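Local structure of NADPH-dependent aldehyde reductase YqhD (Escherichia coli, 4QGS) at residues N201-V211 with D291-L300. The protein reduces a broad range of short-chain aldehydes to alcohols with NADPH, using one zinc ion per subunit. Sequence-based numbering, arbitrary orientation.
Sequences NGVVDAFVHTV and DHAQTLAIVL. With ZN (zinc ion), chain B.
N201 meets the start of the partner helix along its whole side chain. Its CB lies 3.6 Å from CB of A293, CG and OD1 pass over that same methyl, and ND2 ends on OD2 of D291 at 2.9 Å. That bond stays within the amide plane but reaches the carboxylate from above, the two planes being 81° apart. OD1 takes a hydrogen from a water that also accepts from NE2 of Q294. Replacing this asparagine by an alanine is likely to leave the water and OD2 of D291 each short of one partner. OD1 of D291 also forms a salt bridge with R197.

One turn on from N201, D205 meets H292 at the catalytic zinc. A chi1 of -173° sets CG of D205 opposite the backbone N, and OD1 reaches zinc at 2.1 Å. NE2 of H292 and of H209 bind it too, while H278 and two waters complete the site. CD1 of L296 sits over one face of the H292 ring, offset toward its rim, and 3.3 Å from OD1 of D205. CG2 of V208 packs on CB of L296 (3.9 Å) and CG2 of V211 on CD1 of L300 (4.0 Å).

Segments 201-211 and 292-300 cross at 52° in the all-helical C-terminal domain of this iron-containing alcohol dehydrogenase, with helix 276-288 against L296 and L300, and helices 222-244 and 249-262 covering A206 and T210.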
loop_
_atom_site.group_PDB
_atom_site.type_symbol
_atom_site.label_atom_id
_atom_site.label_comp_id
_atom_site.label_asym_id
_atom_site.label_seq_id
_atom_site.Cartn_x
_atom_site.Cartn_y
_atom_site.Cartn_z
ATOM N N ASN A 201 -10.879 0.900 4.742
ATOM C CA ASN A 201 -9.876 -0.006 4.176
ATOM C C ASN A 201 -8.464 0.576 4.260
ATOM O O ASN A 201 -7.496 -0.150 4.526
ATOM C CB ASN A 201 -10.168 -0.337 2.718
ATOM C CG ASN A 201 -11.352 -1.273 2.552
ATOM O OD1 ASN A 201 -11.824 -1.883 3.515
ATOM N ND2 ASN A 201 -11.832 -1.395 1.315
ATOM N N GLY A 202 -8.343 1.872 3.994
ATOM C CA GLY A 202 -7.043 2.531 4.057
ATOM C C GLY A 202 -6.460 2.488 5.451
ATOM O O GLY A 202 -5.246 2.271 5.627
ATOM N N VAL A 203 -7.307 2.711 6.450
ATOM C CA VAL A 203 -6.858 2.666 7.835
ATOM C C VAL A 203 -6.387 1.253 8.199
ATOM O O VAL A 203 -5.322 1.072 8.787
ATOM C CB VAL A 203 -7.964 3.137 8.796
ATOM C CG1 VAL A 203 -7.593 2.809 10.243
ATOM C CG2 VAL A 203 -8.177 4.631 8.621
ATOM N N VAL A 204 -7.171 0.244 7.835
ATOM C CA VAL A 204 -6.788 -1.133 8.126
ATOM C C VAL A 204 -5.492 -1.523 7.413
ATOM O O VAL A 204 -4.594 -2.125 8.015
ATOM C CB VAL A 204 -7.909 -2.109 7.731
ATOM C CG1 VAL A 204 -7.408 -3.555 7.836
ATOM C CG2 VAL A 204 -9.107 -1.909 8.640
ATOM N N ASP A 205 -5.370 -1.153 6.144
ATOM C CA ASP A 205 -4.193 -1.535 5.365
ATOM C C ASP A 205 -2.940 -0.875 5.949
ATOM O O ASP A 205 -1.904 -1.538 6.135
ATOM C CB ASP A 205 -4.379 -1.152 3.901
ATOM C CG ASP A 205 -3.250 -1.670 3.000
ATOM O OD1 ASP A 205 -2.763 -2.825 3.160
ATOM O OD2 ASP A 205 -2.852 -0.893 2.106
ATOM N N ALA A 206 -3.039 0.411 6.282
ATOM C CA ALA A 206 -1.903 1.084 6.943
ATOM C C ALA A 206 -1.528 0.405 8.270
ATOM O O ALA A 206 -0.343 0.205 8.575
ATOM C CB ALA A 206 -2.220 2.560 7.173
ATOM N N PHE A 207 -2.539 0.043 9.051
ATOM C CA PHE A 207 -2.339 -0.587 10.350
ATOM C C PHE A 207 -1.594 -1.903 10.160
ATOM O O PHE A 207 -0.609 -2.197 10.855
ATOM C CB PHE A 207 -3.697 -0.808 11.036
ATOM C CG PHE A 207 -3.607 -1.229 12.490
ATOM C CD1 PHE A 207 -3.803 -0.304 13.506
ATOM C CD2 PHE A 207 -3.352 -2.554 12.834
ATOM C CE1 PHE A 207 -3.757 -0.686 14.844
ATOM C CE2 PHE A 207 -3.294 -2.941 14.178
ATOM C CZ PHE A 207 -3.494 -2.011 15.177
ATOM N N VAL A 208 -2.045 -2.684 9.184
ATOM C CA VAL A 208 -1.453 -3.996 8.963
ATOM C C VAL A 208 -0.063 -3.881 8.350
ATOM O O VAL A 208 0.835 -4.612 8.763
ATOM C CB VAL A 208 -2.368 -4.871 8.084
ATOM C CG1 VAL A 208 -1.672 -6.197 7.767
ATOM C CG2 VAL A 208 -3.681 -5.109 8.819
ATOM N N HIS A 209 0.149 -2.953 7.411
ATOM C CA HIS A 209 1.513 -2.756 6.895
ATOM C C HIS A 209 2.479 -2.466 8.042
ATOM O O HIS A 209 3.620 -2.939 8.028
ATOM C CB HIS A 209 1.573 -1.633 5.853
ATOM C CG HIS A 209 1.182 -2.075 4.477
ATOM N ND1 HIS A 209 2.070 -2.114 3.423
ATOM C CD2 HIS A 209 -0.002 -2.524 3.988
ATOM C CE1 HIS A 209 1.447 -2.550 2.341
ATOM N NE2 HIS A 209 0.191 -2.806 2.657
ATOM N N THR A 210 2.012 -1.714 9.035
ATOM C CA THR A 210 2.843 -1.389 10.192
ATOM C C THR A 210 3.144 -2.646 11.013
ATOM O O THR A 210 4.305 -2.917 11.319
ATOM C CB THR A 210 2.184 -0.335 11.074
ATOM O OG1 THR A 210 1.904 0.825 10.276
ATOM C CG2 THR A 210 3.132 0.059 12.253
ATOM N N VAL A 211 2.125 -3.433 11.360
ATOM C CA VAL A 211 2.411 -4.595 12.223
ATOM C C VAL A 211 3.125 -5.728 11.483
ATOM O O VAL A 211 3.716 -6.603 12.121
ATOM C CB VAL A 211 1.129 -5.164 12.891
ATOM C CG1 VAL A 211 0.463 -4.112 13.777
ATOM C CG2 VAL A 211 0.157 -5.698 11.835
ATOM N N ASP A 291 -12.079 -7.087 -0.813
ATOM C CA ASP A 291 -11.159 -5.943 -0.775
ATOM C C ASP A 291 -9.853 -6.357 -0.117
ATOM O O ASP A 291 -9.869 -7.154 0.821
ATOM C CB ASP A 291 -11.737 -4.754 0.011
ATOM C CG ASP A 291 -12.958 -4.141 -0.640
ATOM O OD1 ASP A 291 -13.237 -4.456 -1.814
ATOM O OD2 ASP A 291 -13.624 -3.320 0.028
ATOM N N HIS A 292 -8.734 -5.797 -0.583
ATOM C CA HIS A 292 -7.423 -6.046 0.043
ATOM C C HIS A 292 -7.493 -5.979 1.566
ATOM O O HIS A 292 -7.112 -6.935 2.262
ATOM C CB HIS A 292 -6.397 -5.038 -0.488
ATOM C CG HIS A 292 -5.025 -5.162 0.122
ATOM N ND1 HIS A 292 -4.323 -6.344 0.148
ATOM C CD2 HIS A 292 -4.231 -4.230 0.705
ATOM C CE1 HIS A 292 -3.148 -6.140 0.733
ATOM N NE2 HIS A 292 -3.070 -4.867 1.079
ATOM N N ALA A 293 -8.005 -4.874 2.090
ATOM C CA ALA A 293 -8.009 -4.666 3.536
ATOM C C ALA A 293 -8.920 -5.638 4.274
ATOM O O ALA A 293 -8.639 -5.998 5.417
ATOM C CB ALA A 293 -8.412 -3.233 3.865
ATOM N N GLN A 294 -10.016 -6.056 3.632
ATOM C CA GLN A 294 -10.897 -7.052 4.245
ATOM C C GLN A 294 -10.145 -8.359 4.452
ATOM O O GLN A 294 -10.279 -9.002 5.496
ATOM C CB GLN A 294 -12.150 -7.290 3.377
ATOM C CG GLN A 294 -13.046 -6.077 3.285
ATOM C CD GLN A 294 -14.135 -6.229 2.221
ATOM O OE1 GLN A 294 -14.030 -7.062 1.313
ATOM N NE2 GLN A 294 -15.178 -5.406 2.323
ATOM N N THR A 295 -9.330 -8.745 3.478
ATOM C CA THR A 295 -8.599 -10.006 3.621
ATOM C C THR A 295 -7.581 -9.913 4.761
ATOM O O THR A 295 -7.314 -10.909 5.442
ATOM C CB THR A 295 -7.878 -10.415 2.327
ATOM O OG1 THR A 295 -6.748 -9.556 2.103
ATOM C CG2 THR A 295 -8.854 -10.357 1.129
ATOM N N LEU A 296 -7.017 -8.724 4.972
ATOM C CA LEU A 296 -6.051 -8.538 6.060
ATOM C C LEU A 296 -6.719 -8.589 7.428
ATOM O O LEU A 296 -6.160 -9.138 8.385
ATOM C CB LEU A 296 -5.296 -7.200 5.901
ATOM C CG LEU A 296 -4.605 -6.958 4.556
ATOM C CD1 LEU A 296 -3.924 -5.563 4.531
ATOM C CD2 LEU A 296 -3.601 -8.049 4.207
ATOM N N ALA A 297 -7.901 -7.994 7.532
ATOM C CA ALA A 297 -8.633 -7.962 8.789
ATOM C C ALA A 297 -9.053 -9.372 9.190
ATOM O O ALA A 297 -9.106 -9.703 10.375
ATOM C CB ALA A 297 -9.846 -7.062 8.675
ATOM N N ILE A 298 -9.342 -10.203 8.194
ATOM C CA ILE A 298 -9.674 -11.591 8.461
ATOM C C ILE A 298 -8.443 -12.381 8.927
ATOM O O ILE A 298 -8.470 -13.051 9.963
ATOM C CB ILE A 298 -10.267 -12.288 7.203
ATOM C CG1 ILE A 298 -11.631 -11.684 6.826
ATOM C CG2 ILE A 298 -10.388 -13.801 7.419
ATOM C CD1 ILE A 298 -12.026 -11.990 5.413
ATOM N N VAL A 299 -7.362 -12.302 8.161
ATOM C CA VAL A 299 -6.208 -13.168 8.419
ATOM C C VAL A 299 -5.404 -12.760 9.656
ATOM O O VAL A 299 -4.982 -13.630 10.427
ATOM C CB VAL A 299 -5.282 -13.219 7.197
ATOM C CG1 VAL A 299 -3.976 -13.963 7.509
ATOM C CG2 VAL A 299 -6.028 -13.898 6.032
ATOM N N LEU A 300 -5.180 -11.462 9.853
ATOM C CA LEU A 300 -4.254 -11.026 10.919
ATOM C C LEU A 300 -4.550 -11.629 12.301
ATOM O O LEU A 300 -3.640 -12.201 12.915
ATOM C CB LEU A 300 -4.238 -9.495 11.036
ATOM C CG LEU A 300 -3.154 -8.984 12.001
ATOM C CD1 LEU A 300 -1.772 -9.120 11.392
ATOM C CD2 LEU A 300 -3.443 -7.538 12.362
HETATM ZN ZN ZN B . -1.415 -3.834 1.850
HETATM O O HOH W 1 -14.215 -2.928 3.398
HETATM O O HOH W 2 -0.275 -4.265 0.145
HETATM O O HOH W 3 -1.647 -2.138 0.545
#